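PDB 5NDX: glycosyl hydrolase from Rhizobium leguminosarum bv. trifolii, which probably hydrolyses O-glycosidic bonds as a family 39 glycoside hydrolase, a bacterial orthologue of human alpha-L-iduronidase. Local coordinates for residues A14-G24 against M369-C380; R290-R298 against P390-L398. The protein carries 2 engineered substitutions. All coordinates share one frame; numbering follows the deposited sequence.

Contact 1: residues A14-G24 against M369-C380; sequences AVRPFNRFWRG and MELLATLGDTVC. With 8U8 ((2~{R},3~{S},4~{S},5~{R},6~{S})-6-(4-methyl-2-oxidanylidene-chromen-7-yl)oxy-3,4,5-tris(oxidanyl)oxane-2-carboxylic acid), chain N; SO4 (sulfate ion), chain B; SO4 (sulfate ion), chain K.
R20 and W22 press onto the end of helix 364-372 where the chain passes from strand 13-15, paired with strand 378-385 of the beta-sandwich, into 24-27, the first strand of the TIM barrel. Upstream, 14-18 pairs antiparallel with 377-380: V15 N donates to V379 O (2.8 Å) and V379 N to R16 O, and F18 N meets D377 O from above the carbonyl plane. F18 sets CE2 against L375 CD1 and CD1 against V379 CG2 (3.6 Å).

R20 can be followed outward from CB, which lies near sulfate O3 (chain B). CD rests 3.5 Å from L375 O, and the bend about CG-CD (chi3 -56°) swings NE and NH2 to sulfate O2. On the other side of the guanidinium, NH1 reaches A373 O (2.9 Å) in the carbonyl plane, on a lone pair. A leucine in place of R20 would probably leave A373 O without this donor and the sulfate gripped by fewer N-H groups. R23 NE lies over one face of the R20 guanidinium, and R23 NH1 donates to O3 of the sulfate and to O4 of the ligand 8U8; both guanidinium groups converge on this anion, probably from the crystallisation liquor.

L372 O lies at the indole edge of W22, 3.5 Å from CZ2, and CH2 packs on L375 CD1 (3.7 Å). A water accepts from W22 NE1 and donates to M369 O, both at 2.8 Å.

Contact 2: residues R290-R298 against P390-L398; sequences RIIEQHDRR and PDQDGLAIL. With SO4 (sulfate ion), chain E.
A salt-bridge network of E293, R297 and D391 joins helix 282-300 to the short helix 390-393. R297 lies between the two carboxylates and uses all three guanidinium nitrogens. Side-on, NE gives to E293 OE2 (2.8 Å) and NH2 to E293 OE1, almost in the guanidinium plane and on the syn side of each oxygen. End-on, NH1 gives to D391 OD2 (2.8 Å) and NH2 to D391 OD1 (2.9 Å), but here the two planes stand 60° apart and the oxygens are met from above the carboxylate. The bend at chi3 (43°) turns the group across P390, whose CG sits over one face, 3.6 Å from NE. NH1 also holds a sulfate through O4.

Helix 282-300 precedes the last strand of the TIM barrel, 307-310, and here it packs on the beta-sandwich, its axis at 68° to strand 395-398. E293 is bent at chi2, which brings its carboxylate carbon CD to 3.7 Å from A396 CB. Two waters on OE2 carry the contact on to the strand backbone, one accepting from I397 N and the other reaching I397 O. L398 places CD2 against E293 CG (3.9 Å) and CD1 near I292 CG2. At the far end R290, whose NE is bound to D416, extends NH1 to P390 O in a weak hydrogen bond (3.3 Å).

Both contacts fasten the TIM barrel to the beta-sandwich, and their strands 378-385 and 395-401 are neighbours in one sheet. Both are largely buried, yet contact 1 has exposed residues at its strand pair, while none of the touching residues of contact 2 is fully exposed. Contact 1 relies on backbone pairing and aromatic packing and carries R23 into the ligand pocket; contact 2, away from the annotated sites, ties helix 282-300 to helix 390-393 by salt bridges and to strand 395-401 by apolar contacts and bridging waters. They meet directly: R16 NH2 forms a salt bridge with D296 OD2 (2.8 Å), and W22 CE3 packs on I292 CG2 (3.5 Å), so helix 282-300, one half of contact 2, also packs against contact 1.

Contact 1: residues A14-G24 against M369-C380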
loop_
_atom_site.group_PDB
_atom_site.type_symbol
_atom_site.label_atom_id
_atom_site.label_comp_id
_atom_site.label_asym_id
_atom_site.label_seq_id
_atom_site.Cartn_x
_atom_site.Cartn_y
_atom_site.Cartn_z
ATOM N N ALA A 14 19.572 -19.692 3.057
ATOM C CA ALA A 14 18.885 -18.666 3.835
ATOM C C ALA A 14 19.882 -17.747 4.504
ATOM O O ALA A 14 20.842 -18.208 5.092
ATOM C CB ALA A 14 18.000 -19.331 4.892
ATOM N N VAL A 15 19.690 -16.439 4.360
ATOM C CA VAL A 15 20.567 -15.439 4.947
ATOM C C VAL A 15 19.969 -14.876 6.243
ATOM O O VAL A 15 20.685 -14.704 7.211
ATOM C CB VAL A 15 20.877 -14.293 3.949
ATOM C CG1 VAL A 15 21.735 -13.199 4.593
ATOM C CG2 VAL A 15 21.618 -14.832 2.736
ATOM N N ARG A 16 18.667 -14.558 6.234
ATOM C CA ARG A 16 17.952 -13.960 7.341
ATOM C C ARG A 16 16.429 -13.964 7.042
ATOM O O ARG A 16 16.017 -14.167 5.897
ATOM C CB ARG A 16 18.454 -12.522 7.585
ATOM C CG ARG A 16 18.428 -11.624 6.375
ATOM C CD ARG A 16 18.690 -10.158 6.753
ATOM N NE ARG A 16 18.852 -9.442 5.504
ATOM C CZ ARG A 16 17.966 -8.638 4.899
ATOM N NH1 ARG A 16 16.813 -8.300 5.436
ATOM N NH2 ARG A 16 18.301 -8.146 3.730
ATOM N N PRO A 17 15.594 -13.743 8.063
ATOM C CA PRO A 17 14.183 -13.537 7.781
ATOM C C PRO A 17 13.943 -12.268 6.944
ATOM O O PRO A 17 14.777 -11.374 6.907
ATOM C CB PRO A 17 13.550 -13.359 9.178
ATOM C CG PRO A 17 14.599 -13.812 10.178
ATOM C CD PRO A 17 15.908 -13.536 9.493
ATOM N N PHE A 18 12.828 -12.247 6.233
ATOM C CA PHE A 18 12.436 -11.104 5.428
ATOM C C PHE A 18 11.029 -10.739 5.828
ATOM O O PHE A 18 10.157 -11.597 5.818
ATOM C CB PHE A 18 12.443 -11.451 3.933
ATOM C CG PHE A 18 12.197 -10.272 3.073
ATOM C CD1 PHE A 18 13.178 -9.279 2.952
ATOM C CD2 PHE A 18 10.957 -10.087 2.474
ATOM C CE1 PHE A 18 12.941 -8.170 2.166
ATOM C CE2 PHE A 18 10.728 -8.986 1.694
ATOM C CZ PHE A 18 11.708 -8.015 1.555
ATOM N N ASN A 19 10.815 -9.480 6.171
ATOM C CA ASN A 19 9.492 -8.965 6.392
ATOM C C ASN A 19 9.092 -7.990 5.300
ATOM O O ASN A 19 9.912 -7.169 4.841
ATOM C CB ASN A 19 9.431 -8.259 7.721
ATOM C CG ASN A 19 9.474 -9.242 8.896
ATOM O OD1 ASN A 19 10.612 -9.455 9.310
ATOM N N ARG A 20 7.823 -8.077 4.919
ATOM C CA ARG A 20 7.212 -7.107 4.007
ATOM C C ARG A 20 6.714 -5.989 4.880
ATOM O O ARG A 20 5.586 -5.997 5.345
ATOM C CB ARG A 20 6.095 -7.753 3.168
ATOM C CG ARG A 20 6.614 -8.967 2.350
ATOM C CD ARG A 20 5.507 -9.762 1.655
ATOM N NE ARG A 20 4.573 -10.152 2.683
ATOM C CZ ARG A 20 3.264 -10.151 2.602
ATOM N NH1 ARG A 20 2.596 -9.869 1.477
ATOM N NH2 ARG A 20 2.624 -10.407 3.705
ATOM N N PHE A 21 7.586 -5.005 5.107
ATOM C CA PHE A 21 7.385 -3.997 6.114
ATOM C C PHE A 21 6.674 -2.702 5.646
ATOM O O PHE A 21 6.615 -1.732 6.400
ATOM C CB PHE A 21 8.753 -3.670 6.759
ATOM C CG PHE A 21 9.785 -3.111 5.788
ATOM C CD1 PHE A 21 9.761 -1.784 5.411
ATOM C CD2 PHE A 21 10.750 -3.931 5.237
ATOM C CE1 PHE A 21 10.691 -1.288 4.491
ATOM C CE2 PHE A 21 11.691 -3.454 4.311
ATOM C CZ PHE A 21 11.666 -2.138 3.958
ATOM N N TRP A 22 6.162 -2.688 4.418
ATOM C CA TRP A 22 5.671 -1.507 3.724
ATOM C C TRP A 22 4.178 -1.606 3.440
ATOM O O TRP A 22 3.678 -0.911 2.537
ATOM C CB TRP A 22 6.378 -1.346 2.363
ATOM C CG TRP A 22 6.225 -2.613 1.541
ATOM C CD1 TRP A 22 5.135 -3.007 0.798
ATOM C CD2 TRP A 22 7.169 -3.668 1.459
ATOM N NE1 TRP A 22 5.389 -4.216 0.221
ATOM C CE2 TRP A 22 6.617 -4.659 0.636
ATOM C CE3 TRP A 22 8.454 -3.857 1.984
ATOM C CZ2 TRP A 22 7.301 -5.840 0.323
ATOM C CZ3 TRP A 22 9.133 -5.022 1.682
ATOM C CH2 TRP A 22 8.562 -5.992 0.832
ATOM N N ARG A 23 3.454 -2.424 4.197
ATOM C CA ARG A 23 2.106 -2.844 3.773
ATOM C C ARG A 23 1.049 -1.913 4.359
ATOM O O ARG A 23 0.195 -2.291 5.162
ATOM C CB ARG A 23 1.845 -4.307 4.078
ATOM C CG ARG A 23 2.650 -5.297 3.223
ATOM C CD ARG A 23 3.176 -6.534 3.971
ATOM N NE ARG A 23 2.158 -7.145 4.508
ATOM C CZ ARG A 23 1.922 -7.715 5.666
ATOM N NH1 ARG A 23 2.750 -8.071 6.656
ATOM N NH2 ARG A 23 0.667 -8.097 5.665
ATOM N N GLY A 24 1.113 -0.678 3.917
ATOM C CA GLY A 24 0.252 0.380 4.425
ATOM C C GLY A 24 0.138 1.520 3.472
ATOM O O GLY A 24 1.071 1.812 2.711
ATOM N N MET A 369 3.030 -2.300 -5.498
ATOM C CA MET A 369 2.713 -3.006 -4.253
ATOM C C MET A 369 2.118 -4.387 -4.458
ATOM O O MET A 369 2.383 -5.298 -3.641
ATOM C CB MET A 369 1.846 -2.134 -3.343
ATOM C CG MET A 369 2.619 -0.882 -2.910
ATOM S SD MET A 369 1.612 0.154 -1.882
ATOM C CE MET A 369 2.161 -0.327 -0.260
ATOM N N GLU A 370 1.382 -4.575 -5.545
ATOM C CA GLU A 370 0.952 -5.910 -5.956
ATOM C C GLU A 370 2.116 -6.869 -6.203
ATOM O O GLU A 370 2.070 -8.011 -5.750
ATOM C CB GLU A 370 0.067 -5.882 -7.208
ATOM C CG GLU A 370 -1.306 -5.267 -6.979
ATOM C CD GLU A 370 -2.268 -5.353 -8.200
ATOM O OE1 GLU A 370 -2.913 -6.405 -8.478
ATOM O OE2 GLU A 370 -2.395 -4.334 -8.881
ATOM N N LEU A 371 3.138 -6.405 -6.919
ATOM C CA LEU A 371 4.308 -7.182 -7.152
ATOM C C LEU A 371 5.072 -7.452 -5.881
ATOM O O LEU A 371 5.462 -8.587 -5.625
ATOM C CB LEU A 371 5.234 -6.550 -8.208
ATOM C CG LEU A 371 4.969 -6.944 -9.658
ATOM C CD1 LEU A 371 3.585 -6.623 -10.090
ATOM C CD2 LEU A 371 5.915 -6.223 -10.607
ATOM N N LEU A 372 5.331 -6.412 -5.120
ATOM C CA LEU A 372 6.090 -6.552 -3.870
ATOM C C LEU A 372 5.375 -7.481 -2.831
ATOM O O LEU A 372 6.040 -8.134 -2.002
ATOM C CB LEU A 372 6.369 -5.173 -3.251
ATOM C CG LEU A 372 7.281 -4.237 -4.040
ATOM C CD1 LEU A 372 7.178 -2.815 -3.542
ATOM C CD2 LEU A 372 8.703 -4.682 -3.896
ATOM N N ALA A 373 4.047 -7.555 -2.917
ATOM C CA ALA A 373 3.250 -8.342 -1.998
ATOM C C ALA A 373 3.541 -9.827 -2.155
ATOM O O ALA A 373 3.299 -10.554 -1.219
ATOM C CB ALA A 373 1.779 -8.101 -2.242
ATOM N N THR A 374 4.059 -10.249 -3.321
ATOM C CA THR A 374 4.411 -11.649 -3.572
ATOM C C THR A 374 5.687 -12.128 -2.953
ATOM O O THR A 374 6.024 -13.299 -3.122
ATOM C CB THR A 374 4.517 -11.958 -5.091
ATOM O OG1 THR A 374 5.679 -11.303 -5.670
ATOM C CG2 THR A 374 3.259 -11.512 -5.797
ATOM N N LEU A 375 6.445 -11.251 -2.296
ATOM C CA LEU A 375 7.709 -11.652 -1.748
ATOM C C LEU A 375 7.525 -12.648 -0.597
ATOM O O LEU A 375 6.491 -12.696 0.043
ATOM C CB LEU A 375 8.518 -10.448 -1.302
ATOM C CG LEU A 375 9.138 -9.612 -2.443
ATOM C CD1 LEU A 375 9.546 -8.217 -1.990
ATOM C CD2 LEU A 375 10.312 -10.342 -3.055
ATOM N N GLY A 376 8.548 -13.465 -0.418
ATOM C CA GLY A 376 8.584 -14.496 0.590
ATOM C C GLY A 376 9.055 -14.046 1.951
ATOM O O GLY A 376 9.072 -12.860 2.235
ATOM N N ASP A 377 9.440 -15.014 2.797
ATOM C CA ASP A 377 9.680 -14.719 4.215
ATOM C C ASP A 377 11.144 -14.935 4.602
ATOM O O ASP A 377 11.511 -14.804 5.780
ATOM C CB ASP A 377 8.762 -15.544 5.103
ATOM C CG ASP A 377 9.061 -17.070 5.003
ATOM O OD1 ASP A 377 10.025 -17.537 4.306
ATOM O OD2 ASP A 377 8.276 -17.813 5.615
ATOM N N THR A 378 11.990 -15.244 3.629
ATOM C CA THR A 378 13.392 -15.485 3.921
ATOM C C THR A 378 14.257 -14.901 2.815
ATOM O O THR A 378 13.979 -15.133 1.648
ATOM C CB THR A 378 13.645 -17.017 4.037
ATOM O OG1 THR A 378 12.726 -17.604 4.969
ATOM C CG2 THR A 378 14.971 -17.266 4.541
ATOM N N VAL A 379 15.303 -14.160 3.164
ATOM C CA VAL A 379 16.272 -13.679 2.169
ATOM C C VAL A 379 17.207 -14.811 1.757
ATOM O O VAL A 379 17.691 -15.535 2.591
ATOM C CB VAL A 379 17.051 -12.474 2.694
ATOM C CG1 VAL A 379 18.097 -12.009 1.692
ATOM C CG2 VAL A 379 16.087 -11.328 3.026
ATOM N N CYS A 380 17.413 -14.983 0.464
ATOM C CA CYS A 380 18.383 -15.960 -0.095
ATOM C C CYS A 380 19.673 -15.287 -0.457
ATOM O O CYS A 380 19.696 -14.098 -0.763
ATOM C CB CYS A 380 17.964 -16.454 -1.469
ATOM S SG CYS A 380 16.371 -17.118 -1.590
HETATM C C15 8U8 N . 2.945 1.121 13.775
HETATM C C13 8U8 N . 3.599 -0.100 13.957
HETATM C C14 8U8 N . 4.401 -0.301 15.073
HETATM C C16 8U8 N . 4.987 -1.539 15.295
HETATM O O9 8U8 N . 5.734 -1.683 16.254
HETATM O O8 8U8 N . 4.846 -2.541 14.387
HETATM C C11 8U8 N . 4.031 -2.381 13.324
HETATM C C10 8U8 N . 3.876 -3.487 12.525
HETATM C C12 8U8 N . 3.401 -1.170 13.078
HETATM C C7 8U8 N . 2.564 -1.097 11.964
HETATM C C8 8U8 N . 2.412 -2.212 11.146
HETATM C C9 8U8 N . 3.055 -3.421 11.419
HETATM O O2 8U8 N . 2.855 -4.495 10.589
HETATM C C5 8U8 N . 3.125 -5.831 11.091
HETATM O O1 8U8 N . 4.525 -5.969 10.794
HETATM C C1 8U8 N . 5.150 -7.253 11.024
HETATM C C6 8U8 N . 5.149 -7.631 12.548
HETATM O O7 8U8 N . 5.095 -6.718 13.396
HETATM O O6 8U8 N . 5.137 -8.840 12.821
HETATM C C2 8U8 N . 4.375 -8.259 10.177
HETATM O O5 8U8 N . 4.922 -9.610 10.287
HETATM C C3 8U8 N . 2.880 -8.243 10.571
HETATM O O4 8U8 N . 2.202 -9.117 9.707
HETATM C C4 8U8 N . 2.304 -6.840 10.368
HETATM O O3 8U8 N . 0.951 -6.756 10.821
HETATM S S SO4 B . 5.444 -10.208 6.651
HETATM O O1 SO4 B . 6.781 -10.660 6.228
HETATM O O2 SO4 B . 4.414 -10.804 5.757
HETATM O O3 SO4 B . 5.336 -8.730 6.742
HETATM O O4 SO4 B . 5.211 -10.729 8.024
HETATM S S SO4 K . 21.581 -9.506 3.349
HETATM O O1 SO4 K . 22.179 -10.461 2.358
HETATM O O2 SO4 K . 22.626 -8.853 4.194
HETATM O O3 SO4 K . 20.672 -10.221 4.271
HETATM O O4 SO4 K . 20.803 -8.493 2.586
HETATM O O HOH W 1 6.752 -12.233 3.747
HETATM O O HOH W 2 2.943 -5.002 -0.890
#

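Contact 2: residues R290-R298 against P390-L398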
loop_
_atom_site.group_PDB
_atom_site.type_symbol
_atom_site.label_atom_id
_atom_site.label_comp_id
_atom_site.label_asym_id
_atom_site.label_seq_id
_atom_site.Cartn_x
_atom_site.Cartn_y
_atom_site.Cartn_z
ATOM N N ARG A 290 12.760 1.058 -4.760
ATOM C CA ARG A 290 14.082 1.502 -4.435
ATOM C C ARG A 290 14.193 1.988 -2.987
ATOM O O ARG A 290 15.147 1.648 -2.299
ATOM C CB ARG A 290 14.534 2.578 -5.421
ATOM C CG ARG A 290 15.719 3.383 -4.997
ATOM C CD ARG A 290 16.215 4.177 -6.178
ATOM N NE ARG A 290 17.212 5.149 -5.812
ATOM C CZ ARG A 290 18.522 5.076 -6.035
ATOM N NH1 ARG A 290 19.096 4.065 -6.614
ATOM N NH2 ARG A 290 19.277 6.055 -5.598
ATOM N N ILE A 291 13.237 2.776 -2.548
ATOM C CA ILE A 291 13.153 3.213 -1.147
ATOM C C ILE A 291 13.066 2.008 -0.167
ATOM O O ILE A 291 13.792 1.925 0.856
ATOM C CB ILE A 291 11.981 4.141 -0.963
ATOM C CG1 ILE A 291 12.309 5.509 -1.581
ATOM C CG2 ILE A 291 11.616 4.332 0.500
ATOM C CD1 ILE A 291 11.087 6.349 -1.832
ATOM N N ILE A 292 12.218 1.056 -0.515
ATOM C CA ILE A 292 12.121 -0.167 0.250
ATOM C C ILE A 292 13.441 -0.911 0.309
ATOM O O ILE A 292 13.903 -1.301 1.407
ATOM C CB ILE A 292 10.976 -1.054 -0.279
ATOM C CG1 ILE A 292 9.635 -0.405 0.149
ATOM C CG2 ILE A 292 11.146 -2.500 0.192
ATOM C CD1 ILE A 292 8.407 -0.857 -0.629
ATOM N N GLU A 293 14.081 -1.105 -0.849
ATOM C CA GLU A 293 15.310 -1.871 -0.848
ATOM C C GLU A 293 16.425 -1.183 -0.031
ATOM O O GLU A 293 17.214 -1.858 0.648
ATOM C CB GLU A 293 15.753 -2.176 -2.272
ATOM C CG GLU A 293 16.937 -3.116 -2.366
ATOM C CD GLU A 293 18.308 -2.451 -2.280
ATOM O OE1 GLU A 293 18.429 -1.219 -2.423
ATOM O OE2 GLU A 293 19.289 -3.221 -2.118
ATOM N N GLN A 294 16.496 0.139 -0.104
ATOM C CA GLN A 294 17.437 0.896 0.697
ATOM C C GLN A 294 17.202 0.714 2.212
ATOM O O GLN A 294 18.159 0.592 2.987
ATOM C CB GLN A 294 17.375 2.396 0.361
ATOM C CG GLN A 294 17.949 2.768 -0.994
ATOM C CD GLN A 294 17.521 4.166 -1.452
ATOM O OE1 GLN A 294 16.621 4.778 -0.914
ATOM N NE2 GLN A 294 18.119 4.624 -2.493
ATOM N N HIS A 295 15.951 0.748 2.642
ATOM C CA HIS A 295 15.659 0.487 4.043
ATOM C C HIS A 295 16.070 -0.947 4.442
ATOM O O HIS A 295 16.640 -1.158 5.514
ATOM C CB HIS A 295 14.175 0.716 4.347
ATOM C CG HIS A 295 13.829 2.146 4.526
ATOM N ND1 HIS A 295 13.709 3.014 3.462
ATOM C CD2 HIS A 295 13.575 2.872 5.649
ATOM C CE1 HIS A 295 13.422 4.222 3.923
ATOM N NE2 HIS A 295 13.327 4.160 5.245
ATOM N N ASP A 296 15.789 -1.917 3.584
ATOM C CA ASP A 296 16.154 -3.289 3.870
ATOM C C ASP A 296 17.692 -3.463 3.965
ATOM O O ASP A 296 18.191 -4.059 4.926
ATOM C CB ASP A 296 15.570 -4.251 2.832
ATOM C CG ASP A 296 15.759 -5.713 3.223
ATOM O OD1 ASP A 296 15.198 -6.199 4.240
ATOM O OD2 ASP A 296 16.468 -6.374 2.488
ATOM N N ARG A 297 18.414 -2.929 2.996
ATOM C CA ARG A 297 19.845 -3.121 2.914
ATOM C C ARG A 297 20.643 -2.249 3.933
ATOM O O ARG A 297 21.629 -2.700 4.473
ATOM C CB ARG A 297 20.305 -2.858 1.499
ATOM C CG ARG A 297 21.828 -2.887 1.293
ATOM C CD ARG A 297 22.205 -2.834 -0.173
ATOM N NE ARG A 297 21.384 -1.834 -0.890
ATOM C CZ ARG A 297 21.593 -0.520 -0.911
ATOM N NH1 ARG A 297 22.665 0.015 -0.346
ATOM N NH2 ARG A 297 20.738 0.261 -1.543
ATOM N N ARG A 298 20.220 -1.032 4.190
ATOM C CA ARG A 298 20.979 -0.084 5.005
ATOM C C ARG A 298 20.516 0.007 6.451
ATOM O O ARG A 298 21.284 0.483 7.305
ATOM C CB ARG A 298 20.933 1.325 4.384
ATOM C CG ARG A 298 21.564 1.380 2.992
ATOM C CD ARG A 298 21.612 2.802 2.383
ATOM N NE ARG A 298 22.319 3.680 3.301
ATOM C CZ ARG A 298 22.127 4.984 3.479
ATOM N NH1 ARG A 298 21.276 5.689 2.759
ATOM N NH2 ARG A 298 22.782 5.600 4.434
ATOM N N PRO A 390 23.624 -0.740 -5.981
ATOM C CA PRO A 390 22.369 -0.038 -6.249
ATOM C C PRO A 390 22.420 1.443 -5.980
ATOM O O PRO A 390 21.843 2.199 -6.736
ATOM C CB PRO A 390 21.344 -0.738 -5.357
ATOM C CG PRO A 390 22.110 -1.603 -4.453
ATOM C CD PRO A 390 23.490 -1.773 -4.935
ATOM N N ASP A 391 23.155 1.856 -4.956
ATOM C CA ASP A 391 23.257 3.296 -4.658
ATOM C C ASP A 391 23.974 4.078 -5.760
ATOM O O ASP A 391 23.673 5.228 -5.939
ATOM C CB ASP A 391 23.865 3.559 -3.275
ATOM C CG ASP A 391 23.036 2.942 -2.137
ATOM O OD1 ASP A 391 21.787 2.838 -2.214
ATOM O OD2 ASP A 391 23.641 2.564 -1.137
ATOM N N GLN A 392 24.828 3.443 -6.544
ATOM C CA GLN A 392 25.506 4.080 -7.681
ATOM C C GLN A 392 24.792 3.879 -8.996
ATOM O O GLN A 392 24.657 4.816 -9.728
ATOM C CB GLN A 392 26.928 3.525 -7.864
ATOM C CG GLN A 392 27.867 3.775 -6.690
ATOM C CD GLN A 392 28.165 5.246 -6.522
ATOM O OE1 GLN A 392 28.721 5.878 -7.431
ATOM N NE2 GLN A 392 27.784 5.809 -5.381
ATOM N N ASP A 393 24.398 2.671 -9.372
ATOM C CA ASP A 393 23.826 2.521 -10.725
ATOM C C ASP A 393 22.340 2.124 -10.821
ATOM O O ASP A 393 21.835 1.914 -11.894
ATOM C CB ASP A 393 24.684 1.581 -11.555
ATOM C CG ASP A 393 24.780 0.212 -10.956
ATOM O OD1 ASP A 393 23.754 -0.253 -10.395
ATOM O OD2 ASP A 393 25.885 -0.392 -11.012
ATOM N N GLY A 394 21.652 1.989 -9.712
ATOM C CA GLY A 394 20.237 1.791 -9.784
ATOM C C GLY A 394 19.682 0.388 -9.921
ATOM O O GLY A 394 18.450 0.224 -9.795
ATOM N N LEU A 395 20.544 -0.615 -10.112
ATOM C CA LEU A 395 20.082 -2.011 -10.174
ATOM C C LEU A 395 20.153 -2.657 -8.788
ATOM O O LEU A 395 21.246 -2.831 -8.202
ATOM C CB LEU A 395 20.870 -2.824 -11.219
ATOM C CG LEU A 395 20.290 -4.208 -11.513
ATOM C CD1 LEU A 395 18.939 -4.109 -12.210
ATOM C CD2 LEU A 395 21.254 -4.948 -12.435
ATOM N N ALA A 396 18.971 -3.007 -8.264
ATOM C CA ALA A 396 18.821 -3.545 -6.917
ATOM C C ALA A 396 17.955 -4.798 -6.953
ATOM O O ALA A 396 17.208 -5.070 -7.925
ATOM C CB ALA A 396 18.212 -2.483 -5.985
ATOM N N ILE A 397 18.082 -5.598 -5.908
ATOM C CA ILE A 397 17.375 -6.870 -5.843
ATOM C C ILE A 397 16.806 -7.188 -4.449
ATOM O O ILE A 397 17.420 -6.838 -3.464
ATOM C CB ILE A 397 18.297 -7.974 -6.356
ATOM C CG1 ILE A 397 17.490 -9.253 -6.604
ATOM C CG2 ILE A 397 19.465 -8.246 -5.387
ATOM C CD1 ILE A 397 18.275 -10.257 -7.394
ATOM N N LEU A 398 15.608 -7.789 -4.375
ATOM C CA LEU A 398 15.054 -8.369 -3.121
ATOM C C LEU A 398 14.810 -9.852 -3.435
ATOM O O LEU A 398 13.811 -10.203 -4.070
ATOM C CB LEU A 398 13.759 -7.682 -2.684
ATOM C CG LEU A 398 13.873 -6.169 -2.377
ATOM C CD1 LEU A 398 12.504 -5.534 -2.360
ATOM C CD2 LEU A 398 14.589 -5.944 -1.039
HETATM S S SO4 E . 25.561 -1.552 1.476
HETATM O O1 SO4 E . 26.231 -1.587 0.158
HETATM O O2 SO4 E . 25.149 -2.929 1.848
HETATM O O3 SO4 E . 26.499 -1.012 2.490
HETATM O O4 SO4 E . 24.399 -0.643 1.412
HETATM O O HOH W 3 20.122 -4.756 -4.112
HETATM O O HOH W 4 18.846 -5.635 -1.043
HETATM O O HOH W 5 19.805 2.555 -3.961
#